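Side-chain contacts in Two-component system response regulator/GGDEF domain protein (Aeromonas salmonicida, PDB 3LUF), which probably makes cyclic di-GMP from two GTP molecules, the tandem receiver domains present here being a likely regulatory input to its GGDEF domain: residues 8-13 / 68-73; 15-20 / 32-37; 28-33 / 48-53. All coordinates share one frame; numbering follows the deposited sequence. Where two conformers were deposited one is given.

Contact 1 (8-13 / 68-73). With MG (magnesium ion), chain G.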
ATOM      1  N   LEU B   8     -15.662 -14.901 -18.135  1.00 10.93           N
ATOM      2  CA  LEU B   8     -16.073 -14.816 -19.536  1.00  9.98           C
ATOM      3  C   LEU B   8     -15.185 -13.748 -20.186  1.00 10.05           C
ATOM      4  O   LEU B   8     -15.015 -12.652 -19.652  1.00 10.39           O
ATOM      5  CB  LEU B   8     -17.544 -14.362 -19.594  1.00 10.87           C
ATOM      6  CG  LEU B   8     -18.054 -14.099 -21.040  1.00 10.23           C
ATOM      7  CD1 LEU B   8     -18.027 -15.411 -21.787  1.00 11.88           C
ATOM      8  CD2 LEU B   8     -19.467 -13.485 -21.034  1.00 13.23           C
ATOM      9  N   ILE B   9     -14.679 -14.072 -21.367  1.00  9.60           N
ATOM     10  CA  ILE B   9     -13.900 -13.124 -22.173  1.00  9.51           C
ATOM     11  C   ILE B   9     -14.606 -13.009 -23.507  1.00 10.00           C
ATOM     12  O   ILE B   9     -14.873 -14.029 -24.145  1.00 10.24           O
ATOM     13  CB  ILE B   9     -12.431 -13.621 -22.378  1.00  9.28           C
ATOM     14  CG1 ILE B   9     -11.720 -13.748 -21.025  1.00  9.71           C
ATOM     15  CG2 ILE B   9     -11.636 -12.613 -23.253  1.00  9.29           C
ATOM     16  CD1 ILE B   9     -10.324 -14.395 -21.164  1.00  9.27           C
ATOM     17  N   VAL B  10     -14.944 -11.790 -23.906  1.00  9.21           N
ATOM     18  CA  VAL B  10     -15.491 -11.585 -25.262  1.00 10.05           C
ATOM     19  C   VAL B  10     -14.607 -10.547 -25.942  1.00 10.18           C
ATOM     20  O   VAL B  10     -14.617  -9.363 -25.583  1.00  9.31           O
ATOM     21  CB  VAL B  10     -16.969 -11.114 -25.221  1.00 10.86           C
ATOM     22  CG1 VAL B  10     -17.561 -11.163 -26.624  1.00 10.86           C
ATOM     23  CG2 VAL B  10     -17.804 -11.966 -24.227  1.00 11.96           C
ATOM     24  N   GLU B  11     -13.810 -11.021 -26.892  1.00  9.74           N
ATOM     25  CA  GLU B  11     -12.759 -10.219 -27.511  1.00 10.37           C
ATOM     26  C   GLU B  11     -12.426 -10.820 -28.879  1.00  9.80           C
ATOM     27  O   GLU B  11     -12.078 -11.995 -28.983  1.00 10.32           O
ATOM     28  CB  GLU B  11     -11.498 -10.261 -26.609  1.00 10.78           C
ATOM     29  CG  GLU B  11     -10.214  -9.711 -27.294  1.00  8.76           C
ATOM     30  CD  GLU B  11     -10.333  -8.242 -27.717  1.00 11.11           C
ATOM     31  OE1 GLU B  11     -10.343  -7.375 -26.836  1.00 13.55           O
ATOM     32  OE2 GLU B  11     -10.311  -7.961 -28.945  1.00 11.73           O
ATOM     33  N   ASP B  12     -12.572 -10.025 -29.943  1.00  9.69           N
ATOM     34  CA  ASP B  12     -12.343 -10.574 -31.268  1.00 10.07           C
ATOM     35  C   ASP B  12     -10.884 -10.551 -31.718  1.00 10.37           C
ATOM     36  O   ASP B  12     -10.560 -11.201 -32.693  1.00 12.56           O
ATOM     37  CB  ASP B  12     -13.245  -9.914 -32.347  1.00  9.64           C
ATOM     38  CG  ASP B  12     -13.016  -8.405 -32.476  1.00 11.35           C
ATOM     39  OD1 ASP B  12     -12.748  -7.748 -31.455  1.00 11.75           O
ATOM     40  OD2 ASP B  12     -13.150  -7.839 -33.600  1.00 13.37           O
ATOM     41  N   SER B  13     -10.008  -9.816 -31.044  1.00  9.98           N
ATOM     42  CA  SER B  13      -8.583  -9.883 -31.426  1.00 10.68           C
ATOM     43  C   SER B  13      -8.050 -11.253 -31.056  1.00 11.38           C
ATOM     44  O   SER B  13      -8.013 -11.594 -29.854  1.00 11.90           O
ATOM     45  CB  SER B  13      -7.767  -8.815 -30.704  1.00 10.48           C
ATOM     46  OG  SER B  13      -6.371  -9.030 -30.957  1.00 11.96           O
ATOM     47  N   LYS B  68     -23.815  -3.424 -21.982  1.00 16.69           N
ATOM     48  CA  LYS B  68     -25.166  -3.359 -21.450  1.00 17.78           C
ATOM     49  C   LYS B  68     -25.862  -4.716 -21.500  1.00 17.05           C
ATOM     50  O   LYS B  68     -26.559  -5.096 -20.564  1.00 17.97           O
ATOM     51  CB  LYS B  68     -25.950  -2.295 -22.194  1.00 18.88           C
ATOM     52  CG  LYS B  68     -27.387  -2.091 -21.716  1.00 22.62           C
ATOM     53  CD  LYS B  68     -27.992  -0.944 -22.524  1.00 28.38           C
ATOM     54  CE  LYS B  68     -29.465  -0.753 -22.219  1.00 33.96           C
ATOM     55  NZ  LYS B  68     -30.033   0.226 -23.177  1.00 34.73           N
ATOM     56  N   VAL B  69     -25.687  -5.443 -22.599  1.00 16.41           N
ATOM     57  CA  VAL B  69     -26.266  -6.776 -22.746  1.00 15.96           C
ATOM     58  C   VAL B  69     -25.827  -7.692 -21.615  1.00 16.00           C
ATOM     59  O   VAL B  69     -26.647  -8.376 -21.006  1.00 15.59           O
ATOM     60  CB  VAL B  69     -25.917  -7.408 -24.108  1.00 16.09           C
ATOM     61  CG1 VAL B  69     -26.296  -8.882 -24.142  1.00 14.84           C
ATOM     62  CG2 VAL B  69     -26.637  -6.640 -25.243  1.00 16.81           C
ATOM     63  N   LEU B  70     -24.526  -7.698 -21.320  1.00 14.38           N
ATOM     64  CA  LEU B  70     -24.009  -8.601 -20.303  1.00 14.21           C
ATOM     65  C   LEU B  70     -24.331  -8.120 -18.878  1.00 14.21           C
ATOM     66  O   LEU B  70     -24.648  -8.930 -18.020  1.00 14.93           O
ATOM     67  CB  LEU B  70     -22.507  -8.860 -20.529  1.00 13.59           C
ATOM     68  CG  LEU B  70     -22.288  -9.617 -21.843  1.00 12.69           C
ATOM     69  CD1 LEU B  70     -20.784  -9.534 -22.265  1.00 15.81           C
ATOM     70  CD2 LEU B  70     -22.703 -11.156 -21.779  1.00 15.22           C
ATOM     71  N   LEU B  71     -24.261  -6.824 -18.645  1.00 14.50           N
ATOM     72  CA  LEU B  71     -24.691  -6.265 -17.353  1.00 16.55           C
ATOM     73  C   LEU B  71     -26.138  -6.678 -17.047  1.00 18.03           C
ATOM     74  O   LEU B  71     -26.461  -7.065 -15.907  1.00 18.11           O
ATOM     75  CB  LEU B  71     -24.581  -4.753 -17.357  1.00 15.16           C
ATOM     76  CG  LEU B  71     -23.165  -4.191 -17.278  1.00 17.72           C
ATOM     77  CD1 LEU B  71     -23.157  -2.709 -17.492  1.00 15.23           C
ATOM     78  CD2 LEU B  71     -22.497  -4.513 -15.934  1.00 16.49           C
ATOM     79  N   GLU B  72     -26.987  -6.626 -18.077  1.00 18.91           N
ATOM     80  CA  GLU B  72     -28.413  -6.949 -17.904  1.00 20.83           C
ATOM     81  C   GLU B  72     -28.640  -8.429 -17.677  1.00 21.11           C
ATOM     82  O   GLU B  72     -29.673  -8.813 -17.126  1.00 20.82           O
ATOM     83  CB  GLU B  72     -29.255  -6.408 -19.053  1.00 21.07           C
ATOM     84  CG  GLU B  72     -29.412  -4.896 -18.913  1.00 24.89           C
ATOM     85  CD  GLU B  72     -30.361  -4.270 -19.916  1.00 30.57           C
ATOM     86  OE1 GLU B  72     -30.433  -3.027 -19.900  1.00 34.09           O
ATOM     87  OE2 GLU B  72     -31.025  -4.994 -20.706  1.00 31.91           O
ATOM     88  N   ARG B  73     -27.654  -9.253 -18.043  1.00 21.05           N
ATOM     89  CA  ARG B  73     -27.683 -10.672 -17.728  1.00 21.53           C
ATOM     90  C   ARG B  73     -27.169 -11.001 -16.333  1.00 20.86           C
ATOM     91  O   ARG B  73     -27.146 -12.163 -15.943  1.00 22.02           O
ATOM     92  CB  ARG B  73     -26.929 -11.479 -18.770  1.00 22.45           C
ATOM     93  CG  ARG B  73     -27.756 -11.717 -20.002  1.00 25.71           C
ATOM     94  CD  ARG B  73     -27.045 -12.691 -20.875  1.00 27.87           C
ATOM     95  NE  ARG B  73     -27.175 -12.327 -22.270  1.00 31.24           N
ATOM     96  CZ  ARG B  73     -26.371 -12.798 -23.213  1.00 29.35           C
ATOM     97  NH1 ARG B  73     -25.390 -13.639 -22.883  1.00 30.22           N
ATOM     98  NH2 ARG B  73     -26.547 -12.426 -24.466  1.00 29.54           N
TER
HETATM   99 MG    MG G 301     -12.580  -5.745 -31.050  1.00 10.95          MG
HETATM  100  O   HOH W   1     -10.627  -5.775 -30.404  1.00 13.98           O
HETATM  101  O   HOH W   2     -12.007  -5.506 -33.075  1.00 13.39           O
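In the first of the two CheY-like receiver domains, L70 of helix 65-72 packs on L8 and V10 of strand 6-10, an inner strand of the parallel sheet; its C-terminal end leads into the acidic magnesium site. L8 and L70 meet tip to tip, with the CD2 of L8 4.1 Å from the CD2 of L70. L8 reaches the helix because its CG stands anti to the backbone N (chi1 174°). The other branch of L70 turns to the strand's next inward residue, its CD1 lying 4.3 Å from V10 CG2. Only 82 Å² is buried between the segments and no hydrogen bond crosses; V54 of strand 49-55 and V77 of strand 77-81 also touch L70.

Beyond V10 the strand gives way to E11 and D12. The OD1 of D12 binds the magnesium ion directly at 2.0 Å, while D12 OD2 accepts a 2.7 Å hydrogen bond from water 2, itself a ligand of the metal. E11 binds at one remove: its OE2 is 3.8 Å from the magnesium ion but takes a 2.6 Å bond from metal-bound water 1. The same OE2 offers its anti lone pair to the backbone N of S13, at 2.8 Å and 162°. E11 OE1 is paired with K103, so both ends of the carboxylate are tied down. D55, the predicted phosphorylation site, and T57 supply further metal ligands.

The contact thus changes character along one strand. Between strand and helix only branched aliphatic groups touch, through dispersion, whereas the carboxylates beyond rely on the metal, its waters, a backbone N-H and a lysine, which together probably offset the gathered negative charge.

Contact 2 (15-20 / 32-37). Unlike the reference sequence in segment 15-20: M19 (reference Thr).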
ATOM      1  N   THR B  15      -4.984 -12.192 -31.086  1.00 11.56           N
ATOM      2  CA  THR B  15      -3.792 -11.975 -30.265  1.00 12.86           C
ATOM      3  C   THR B  15      -4.143 -11.663 -28.807  1.00 12.51           C
ATOM      4  O   THR B  15      -3.569 -12.247 -27.857  1.00 12.48           O
ATOM      5  CB  THR B  15      -2.998 -10.795 -30.864  1.00 14.06           C
ATOM      6  OG1 THR B  15      -2.540 -11.189 -32.164  1.00 18.66           O
ATOM      7  CG2 THR B  15      -1.789 -10.439 -29.996  1.00 14.93           C
ATOM      8  N   ILE B  16      -5.056 -10.712 -28.631  1.00 12.17           N
ATOM      9  CA  ILE B  16      -5.368 -10.220 -27.286  1.00 11.05           C
ATOM     10  C   ILE B  16      -6.121 -11.286 -26.510  1.00 11.59           C
ATOM     11  O   ILE B  16      -5.845 -11.546 -25.328  1.00 11.49           O
ATOM     12  CB  ILE B  16      -6.140  -8.877 -27.343  1.00 11.91           C
ATOM     13  CG1 ILE B  16      -5.214  -7.785 -27.927  1.00 13.49           C
ATOM     14  CG2 ILE B  16      -6.617  -8.448 -25.959  1.00 11.25           C
ATOM     15  CD1 ILE B  16      -5.926  -6.628 -28.472  1.00 14.71           C
ATOM     16  N   ARG B  17      -7.074 -11.904 -27.177  1.00  9.49           N
ATOM     17  CA  ARG B  17      -7.869 -12.947 -26.498  1.00 10.25           C
ATOM     18  C   ARG B  17      -6.936 -14.084 -26.076  1.00 10.06           C
ATOM     19  O   ARG B  17      -6.982 -14.530 -24.923  1.00 11.69           O
ATOM     20  CB  ARG B  17      -9.012 -13.446 -27.393  1.00  8.36           C
ATOM     21  CG  ARG B  17      -9.925 -14.500 -26.767  1.00  8.74           C
ATOM     22  CD  ARG B  17     -11.025 -14.989 -27.754  1.00  8.44           C
ATOM     23  NE  ARG B  17     -10.470 -15.737 -28.884  1.00 11.11           N
ATOM     24  CZ  ARG B  17     -10.339 -15.264 -30.130  1.00 11.50           C
ATOM     25  NH1 ARG B  17     -10.651 -14.004 -30.418  1.00 10.08           N
ATOM     26  NH2 ARG B  17      -9.797 -16.046 -31.074  1.00 12.89           N
ATOM     27  N   ARG B  18      -6.048 -14.509 -26.976  1.00 11.66           N
ATOM     28  CA  ARG B  18      -5.113 -15.568 -26.601  1.00 12.11           C
ATOM     29  C   ARG B  18      -4.121 -15.170 -25.483  1.00 11.80           C
ATOM     30  O   ARG B  18      -3.822 -16.006 -24.610  1.00 12.01           O
ATOM     31  CB  ARG B  18      -4.401 -16.161 -27.811  1.00 12.05           C
ATOM     32  CG  ARG B  18      -5.357 -16.955 -28.668  1.00 15.75           C
ATOM     33  CD  ARG B  18      -4.651 -17.670 -29.726  1.00 21.49           C
ATOM     34  NE  ARG B  18      -5.630 -18.414 -30.507  1.00 24.54           N
ATOM     35  CZ  ARG B  18      -5.328 -19.076 -31.616  1.00 29.90           C
ATOM     36  NH1 ARG B  18      -4.070 -19.105 -32.061  1.00 28.90           N
ATOM     37  NH2 ARG B  18      -6.287 -19.714 -32.261  1.00 31.66           N
HETATM   38  N   MSE B  19      -3.645 -13.923 -25.483  1.00 11.51           N
HETATM   39  CA  MSE B  19      -2.807 -13.416 -24.359  1.00 11.90           C
HETATM   40  C   MSE B  19      -3.525 -13.487 -23.022  1.00 11.94           C
HETATM   41  O   MSE B  19      -2.939 -13.894 -21.994  1.00 11.10           O
HETATM   42  CB  MSE B  19      -2.390 -11.966 -24.587  1.00 13.02           C
HETATM   43  CG  MSE B  19      -1.320 -11.817 -25.600  1.00 15.71           C
HETATM   44 SE   MSE B  19      -1.048  -9.877 -25.940  1.00 22.52          SE
HETATM   45  CE  MSE B  19       0.575 -10.264 -26.884  1.00 18.37           C
ATOM     46  N   LEU B  20      -4.802 -13.092 -23.034  1.00 11.54           N
ATOM     47  CA  LEU B  20      -5.615 -13.104 -21.822  1.00 11.22           C
ATOM     48  C   LEU B  20      -5.851 -14.528 -21.334  1.00 11.37           C
ATOM     49  O   LEU B  20      -5.725 -14.804 -20.148  1.00 11.67           O
ATOM     50  CB  LEU B  20      -6.946 -12.433 -22.074  1.00 11.05           C
ATOM     51  CG  LEU B  20      -6.947 -10.924 -22.080  1.00 13.78           C
ATOM     52  CD1 LEU B  20      -8.301 -10.404 -22.531  1.00 14.20           C
ATOM     53  CD2 LEU B  20      -6.539 -10.346 -20.675  1.00 14.56           C
ATOM     54  N   ILE B  32     -12.147 -20.555 -17.810  1.00 16.65           N
ATOM     55  CA  ILE B  32     -12.323 -19.483 -18.767  1.00 15.41           C
ATOM     56  C   ILE B  32     -13.199 -19.940 -19.903  1.00 14.80           C
ATOM     57  O   ILE B  32     -12.923 -20.982 -20.491  1.00 15.48           O
ATOM     58  CB  ILE B  32     -10.959 -19.037 -19.389  1.00 14.71           C
ATOM     59  CG1 ILE B  32      -9.973 -18.606 -18.297  1.00 13.56           C
ATOM     60  CG2 ILE B  32     -11.182 -17.886 -20.364  1.00 18.33           C
ATOM     61  CD1 ILE B  32      -8.518 -18.468 -18.825  1.00 15.09           C
ATOM     62  N   ASP B  33     -14.230 -19.154 -20.212  1.00 13.27           N
ATOM     63  CA  ASP B  33     -14.946 -19.268 -21.485  1.00 13.50           C
ATOM     64  C   ASP B  33     -14.645 -18.013 -22.296  1.00 11.93           C
ATOM     65  O   ASP B  33     -14.954 -16.896 -21.854  1.00 11.66           O
ATOM     66  CB  ASP B  33     -16.453 -19.361 -21.244  1.00 13.50           C
ATOM     67  CG  ASP B  33     -16.875 -20.699 -20.641  1.00 17.19           C
ATOM     68  OD1 ASP B  33     -16.221 -21.726 -20.914  1.00 22.80           O
ATOM     69  OD2 ASP B  33     -17.882 -20.718 -19.907  1.00 20.65           O
ATOM     70  N   ALA B  34     -14.098 -18.198 -23.502  1.00 11.79           N
ATOM     71  CA  ALA B  34     -13.700 -17.053 -24.321  1.00 12.00           C
ATOM     72  C   ALA B  34     -14.272 -17.136 -25.735  1.00 12.04           C
ATOM     73  O   ALA B  34     -14.147 -18.174 -26.397  1.00 14.11           O
ATOM     74  CB  ALA B  34     -12.160 -16.953 -24.402  1.00 11.37           C
ATOM     75  N   PHE B  35     -14.846 -16.027 -26.190  1.00 12.28           N
ATOM     76  CA  PHE B  35     -15.497 -15.980 -27.499  1.00 11.61           C
ATOM     77  C   PHE B  35     -15.072 -14.766 -28.269  1.00 11.18           C
ATOM     78  O   PHE B  35     -14.664 -13.755 -27.681  1.00 10.35           O
ATOM     79  CB  PHE B  35     -17.025 -15.980 -27.336  1.00 11.78           C
ATOM     80  CG  PHE B  35     -17.516 -17.108 -26.526  1.00 11.65           C
ATOM     81  CD1 PHE B  35     -17.607 -18.385 -27.096  1.00 14.22           C
ATOM     82  CD2 PHE B  35     -17.836 -16.925 -25.161  1.00 12.12           C
ATOM     83  CE1 PHE B  35     -18.017 -19.467 -26.324  1.00 18.11           C
ATOM     84  CE2 PHE B  35     -18.255 -17.991 -24.384  1.00 16.92           C
ATOM     85  CZ  PHE B  35     -18.342 -19.270 -24.961  1.00 16.59           C
ATOM     86  N   ASP B  36     -15.129 -14.876 -29.595  1.00 10.73           N
ATOM     87  CA  ASP B  36     -14.806 -13.732 -30.441  1.00 10.71           C
ATOM     88  C   ASP B  36     -15.995 -12.867 -30.859  1.00 11.68           C
ATOM     89  O   ASP B  36     -15.801 -11.898 -31.569  1.00 10.93           O
ATOM     90  CB  ASP B  36     -13.989 -14.167 -31.690  1.00 12.07           C
ATOM     91  CG  ASP B  36     -14.743 -15.127 -32.613  1.00 15.02           C
ATOM     92  OD1 ASP B  36     -15.918 -15.476 -32.359  1.00 15.47           O
ATOM     93  OD2 ASP B  36     -14.132 -15.528 -33.631  1.00 16.76           O
ATOM     94  N   THR B  37     -17.217 -13.218 -30.420  1.00 10.84           N
ATOM     95  CA  THR B  37     -18.395 -12.413 -30.707  1.00 11.33           C
ATOM     96  C   THR B  37     -19.316 -12.500 -29.498  1.00 11.27           C
ATOM     97  O   THR B  37     -19.226 -13.443 -28.690  1.00 12.37           O
ATOM     98  CB  THR B  37     -19.232 -12.979 -31.894  1.00 11.33           C
ATOM     99  OG1 THR B  37     -19.637 -14.313 -31.571  1.00 13.15           O
ATOM    100  CG2 THR B  37     -18.421 -12.984 -33.181  1.00 11.93           C
TER
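R17 lays the aliphatic part of its side chain over A34: the R17 CD is 4.0 Å and the R17 CG 4.1 Å from A34 CB. The same CD comes 3.8 Å from the backbone O of F35, a non-bonded approach, and the guanidinium then passes D36, with NH1 of R17 3.6 Å from D36 CB. D36 presents its methylene to the guanidinium there, not its carboxylate. The guanidinium and carboxylate planes stand 78° apart, and R17 NH1 remains 5.0 Å from D36 OD2, too far for a salt bridge, although opposite charges at that distance may still attract weakly.

One shell further out, the polar end of R17 is fixed by E11, whose backbone O accepts a hydrogen bond from R17 NH1. The chain is extended over its first two torsions, with CG anti to the backbone N (chi1 -178°), and bends at chi3 (67°), which carries the guanidinium along the strand end toward that carbonyl. The methyl of A34 is also touched by I9 of strand 6-10 and by I21 of the same helix as R17, while backbone hydrogen bonds from D33 and F35 to I9 hold the strand on either side of it.

The CA atoms of R17 and A34 are 7.5 Å apart, a close seating of helix 14-27 on the edge strand 31-35. Such packing is characteristic of the right-handed beta-alpha-beta crossover, here the unit 6-10, 14-27, 31-35 that opens the receiver fold beside its acidic metal site.

Contact 3 (28-33 / 48-53)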
ATOM      1  N   THR B  28      -4.057 -17.677 -12.518  1.00 16.97           N
ATOM      2  CA  THR B  28      -5.223 -17.798 -11.638  1.00 16.04           C
ATOM      3  C   THR B  28      -5.804 -19.212 -11.635  1.00 16.25           C
ATOM      4  O   THR B  28      -5.413 -20.059 -12.458  1.00 15.69           O
ATOM      5  CB  THR B  28      -6.363 -16.834 -12.028  1.00 17.33           C
ATOM      6  OG1 THR B  28      -7.163 -17.403 -13.071  1.00 15.98           O
ATOM      7  CG2 THR B  28      -5.798 -15.464 -12.463  1.00 16.27           C
ATOM      8  N   GLY B  29      -6.739 -19.428 -10.715  1.00 15.25           N
ATOM      9  CA  GLY B  29      -7.504 -20.678 -10.641  1.00 16.99           C
ATOM     10  C   GLY B  29      -8.848 -20.653 -11.345  1.00 17.70           C
ATOM     11  O   GLY B  29      -9.682 -21.542 -11.144  1.00 18.72           O
ATOM     12  N   LEU B  30      -9.069 -19.652 -12.194  1.00 16.88           N
ATOM     13  CA  LEU B  30     -10.362 -19.482 -12.871  1.00 17.11           C
ATOM     14  C   LEU B  30     -10.533 -20.330 -14.139  1.00 17.60           C
ATOM     15  O   LEU B  30      -9.612 -20.428 -14.950  1.00 17.17           O
ATOM     16  CB  LEU B  30     -10.555 -18.003 -13.234  1.00 16.35           C
ATOM     17  CG  LEU B  30     -10.635 -17.063 -12.030  1.00 16.71           C
ATOM     18  CD1 LEU B  30     -10.489 -15.614 -12.507  1.00 15.34           C
ATOM     19  CD2 LEU B  30     -11.918 -17.271 -11.322  1.00 17.65           C
ATOM     20  N   GLU B  31     -11.716 -20.931 -14.308  0.50 17.54           N
ATOM     21  CA  GLU B  31     -12.107 -21.538 -15.591  0.50 18.26           C
ATOM     22  C   GLU B  31     -12.509 -20.419 -16.539  0.50 17.55           C
ATOM     23  O   GLU B  31     -13.144 -19.452 -16.119  0.50 18.09           O
ATOM     24  CB  GLU B  31     -13.301 -22.477 -15.441  0.50 18.75           C
ATOM     25  CG  GLU B  31     -12.981 -23.971 -15.527  0.50 22.01           C
ATOM     26  CD  GLU B  31     -13.114 -24.649 -14.181  0.50 26.29           C
ATOM     27  OE1 GLU B  31     -12.770 -24.010 -13.163  0.50 29.14           O
ATOM     28  OE2 GLU B  31     -13.589 -25.803 -14.137  0.50 26.80           O
ATOM     29  N   ILE B  32     -12.147 -20.555 -17.810  1.00 16.65           N
ATOM     30  CA  ILE B  32     -12.323 -19.483 -18.767  1.00 15.41           C
ATOM     31  C   ILE B  32     -13.199 -19.940 -19.903  1.00 14.80           C
ATOM     32  O   ILE B  32     -12.923 -20.982 -20.491  1.00 15.48           O
ATOM     33  CB  ILE B  32     -10.959 -19.037 -19.389  1.00 14.71           C
ATOM     34  CG1 ILE B  32      -9.973 -18.606 -18.297  1.00 13.56           C
ATOM     35  CG2 ILE B  32     -11.182 -17.886 -20.364  1.00 18.33           C
ATOM     36  CD1 ILE B  32      -8.518 -18.468 -18.825  1.00 15.09           C
ATOM     37  N   ASP B  33     -14.230 -19.154 -20.212  1.00 13.27           N
ATOM     38  CA  ASP B  33     -14.946 -19.268 -21.485  1.00 13.50           C
ATOM     39  C   ASP B  33     -14.645 -18.013 -22.296  1.00 11.93           C
ATOM     40  O   ASP B  33     -14.954 -16.896 -21.854  1.00 11.66           O
ATOM     41  CB  ASP B  33     -16.453 -19.361 -21.244  1.00 13.50           C
ATOM     42  CG  ASP B  33     -16.875 -20.699 -20.641  1.00 17.19           C
ATOM     43  OD1 ASP B  33     -16.221 -21.726 -20.914  1.00 22.80           O
ATOM     44  OD2 ASP B  33     -17.882 -20.718 -19.907  1.00 20.65           O
ATOM     45  N   GLU B  48     -23.141 -17.893 -13.256  0.70 24.97           N
ATOM     46  CA  GLU B  48     -22.034 -18.813 -13.439  0.70 24.03           C
ATOM     47  C   GLU B  48     -20.675 -18.090 -13.374  0.70 22.12           C
ATOM     48  O   GLU B  48     -19.654 -18.703 -13.079  0.70 22.32           O
ATOM     49  CB  GLU B  48     -22.177 -19.514 -14.777  0.70 25.19           C
ATOM     50  CG  GLU B  48     -21.696 -20.952 -14.806  0.70 29.79           C
ATOM     51  CD  GLU B  48     -22.202 -21.676 -16.044  0.70 32.51           C
ATOM     52  OE1 GLU B  48     -21.470 -22.528 -16.589  0.70 35.12           O
ATOM     53  OE2 GLU B  48     -23.335 -21.371 -16.486  0.70 36.12           O
ATOM     54  N   TYR B  49     -20.682 -16.788 -13.624  1.00 19.60           N
ATOM     55  CA  TYR B  49     -19.413 -16.035 -13.845  1.00 18.21           C
ATOM     56  C   TYR B  49     -19.100 -15.013 -12.796  1.00 16.06           C
ATOM     57  O   TYR B  49     -19.963 -14.250 -12.373  1.00 16.65           O
ATOM     58  CB  TYR B  49     -19.412 -15.359 -15.215  1.00 17.29           C
ATOM     59  CG  TYR B  49     -19.520 -16.342 -16.333  1.00 17.81           C
ATOM     60  CD1 TYR B  49     -18.376 -16.912 -16.916  1.00 14.98           C
ATOM     61  CD2 TYR B  49     -20.774 -16.750 -16.792  1.00 18.74           C
ATOM     62  CE1 TYR B  49     -18.478 -17.825 -17.952  1.00 17.47           C
ATOM     63  CE2 TYR B  49     -20.886 -17.682 -17.816  1.00 18.67           C
ATOM     64  CZ  TYR B  49     -19.744 -18.207 -18.400  1.00 18.30           C
ATOM     65  OH  TYR B  49     -19.868 -19.115 -19.418  1.00 18.54           O
ATOM     66  N   VAL B  50     -17.842 -15.012 -12.379  1.00 14.53           N
ATOM     67  CA  VAL B  50     -17.327 -13.971 -11.496  1.00 13.59           C
ATOM     68  C   VAL B  50     -17.408 -12.584 -12.151  1.00 12.34           C
ATOM     69  O   VAL B  50     -17.843 -11.587 -11.533  1.00 12.20           O
ATOM     70  CB  VAL B  50     -15.853 -14.278 -11.119  1.00 13.24           C
ATOM     71  CG1 VAL B  50     -15.294 -13.205 -10.201  1.00 15.87           C
ATOM     72  CG2 VAL B  50     -15.741 -15.638 -10.435  1.00 12.52           C
ATOM     73  N   VAL B  51     -16.998 -12.527 -13.426  1.00 11.72           N
ATOM     74  CA  VAL B  51     -16.882 -11.259 -14.148  1.00 10.71           C
ATOM     75  C   VAL B  51     -16.699 -11.608 -15.605  1.00 10.39           C
ATOM     76  O   VAL B  51     -16.279 -12.720 -15.940  1.00 10.18           O
ATOM     77  CB  VAL B  51     -15.624 -10.484 -13.637  1.00 11.16           C
ATOM     78  CG1 VAL B  51     -14.366 -11.309 -13.942  1.00 12.02           C
ATOM     79  CG2 VAL B  51     -15.558  -9.010 -14.144  1.00 11.38           C
ATOM     80  N   ALA B  52     -17.018 -10.645 -16.463  1.00 10.38           N
ATOM     81  CA  ALA B  52     -16.734 -10.759 -17.901  1.00 10.31           C
ATOM     82  C   ALA B  52     -15.755  -9.668 -18.311  1.00  9.57           C
ATOM     83  O   ALA B  52     -15.925  -8.529 -17.908  1.00 11.57           O
ATOM     84  CB  ALA B  52     -18.047 -10.584 -18.680  1.00 10.63           C
ATOM     85  N   LEU B  53     -14.755 -10.015 -19.134  1.00  9.29           N
ATOM     86  CA  LEU B  53     -13.857  -8.999 -19.717  1.00  9.46           C
ATOM     87  C   LEU B  53     -14.399  -8.774 -21.115  1.00  9.27           C
ATOM     88  O   LEU B  53     -14.470  -9.724 -21.891  1.00 11.15           O
ATOM     89  CB  LEU B  53     -12.437  -9.521 -19.808  1.00  9.53           C
ATOM     90  CG  LEU B  53     -11.877  -9.927 -18.434  1.00  8.87           C
ATOM     91  CD1 LEU B  53     -10.436 -10.430 -18.634  1.00  9.32           C
ATOM     92  CD2 LEU B  53     -11.909  -8.753 -17.480  1.00 13.35           C
TER
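D33 reaches Y49 across the width of one intervening strand, and its side chain can be followed outward atom by atom. The CB of D33 passes the rim of the phenol, 3.9 Å from Y49 OH and 4.2 Å from Y49 CE1. With CG anti to its own carbonyl carbon (chi1 -71°), the carboxylate is directed at the hydroxyl, and D33 CG lies 3.6 Å from Y49 OH. At the tip, D33 OD2 accepts a hydrogen bond of 2.6 Å from Y49 OH through its anti lone pair, on the side away from OD1. This oxygen sits at the ring edge near the ring plane, 3.5 Å from Y49 CZ, while the carboxylate plane is turned 66° from the ring.

In the 2-1-3-4-5 strand order of the receiver fold, 31-35 and 49-55 flank strand 6-10, so side chains rather than backbone bonds join these segments. K6 of that middle strand makes a long, weak ion pair with D33 OD2.

Farther back along the chain, L30 CD2 meets V50 CG2 at 4.3 Å, an apolar touch beside V116 and Y120 of helix 106-122, which also pack on L30. The approach to L30 is shaped by an ST turn: T28 OG1 accepts from the backbone N of L30 at 3.1 Å and 165°, and donates a further hydrogen bond to the backbone O of I24.

In the fold
All three contacts lie on or beside strand 6-10 of the first receiver domain, their centres 11 to 12 Å apart. Contact 1 uses that strand itself; contact 2 packs a helix on its neighbour 31-35, and contact 3 joins the strands flanking it. Backbone pairing ties contact 1 to the others: I9 O is 2.9 Å from F35 N, and L8 O is 2.7 Å from L53 N. Nearer the metal, E11 O is 2.9 Å from R17 NH1. Contacts 2 and 3 share I32 and D33. Contact 1 holds the metal ligand D12, and the R17 side chain lies about 9 Å from the magnesium ion. Contact 3 is more remote, its D33 side chain about 12 Å from that of E11.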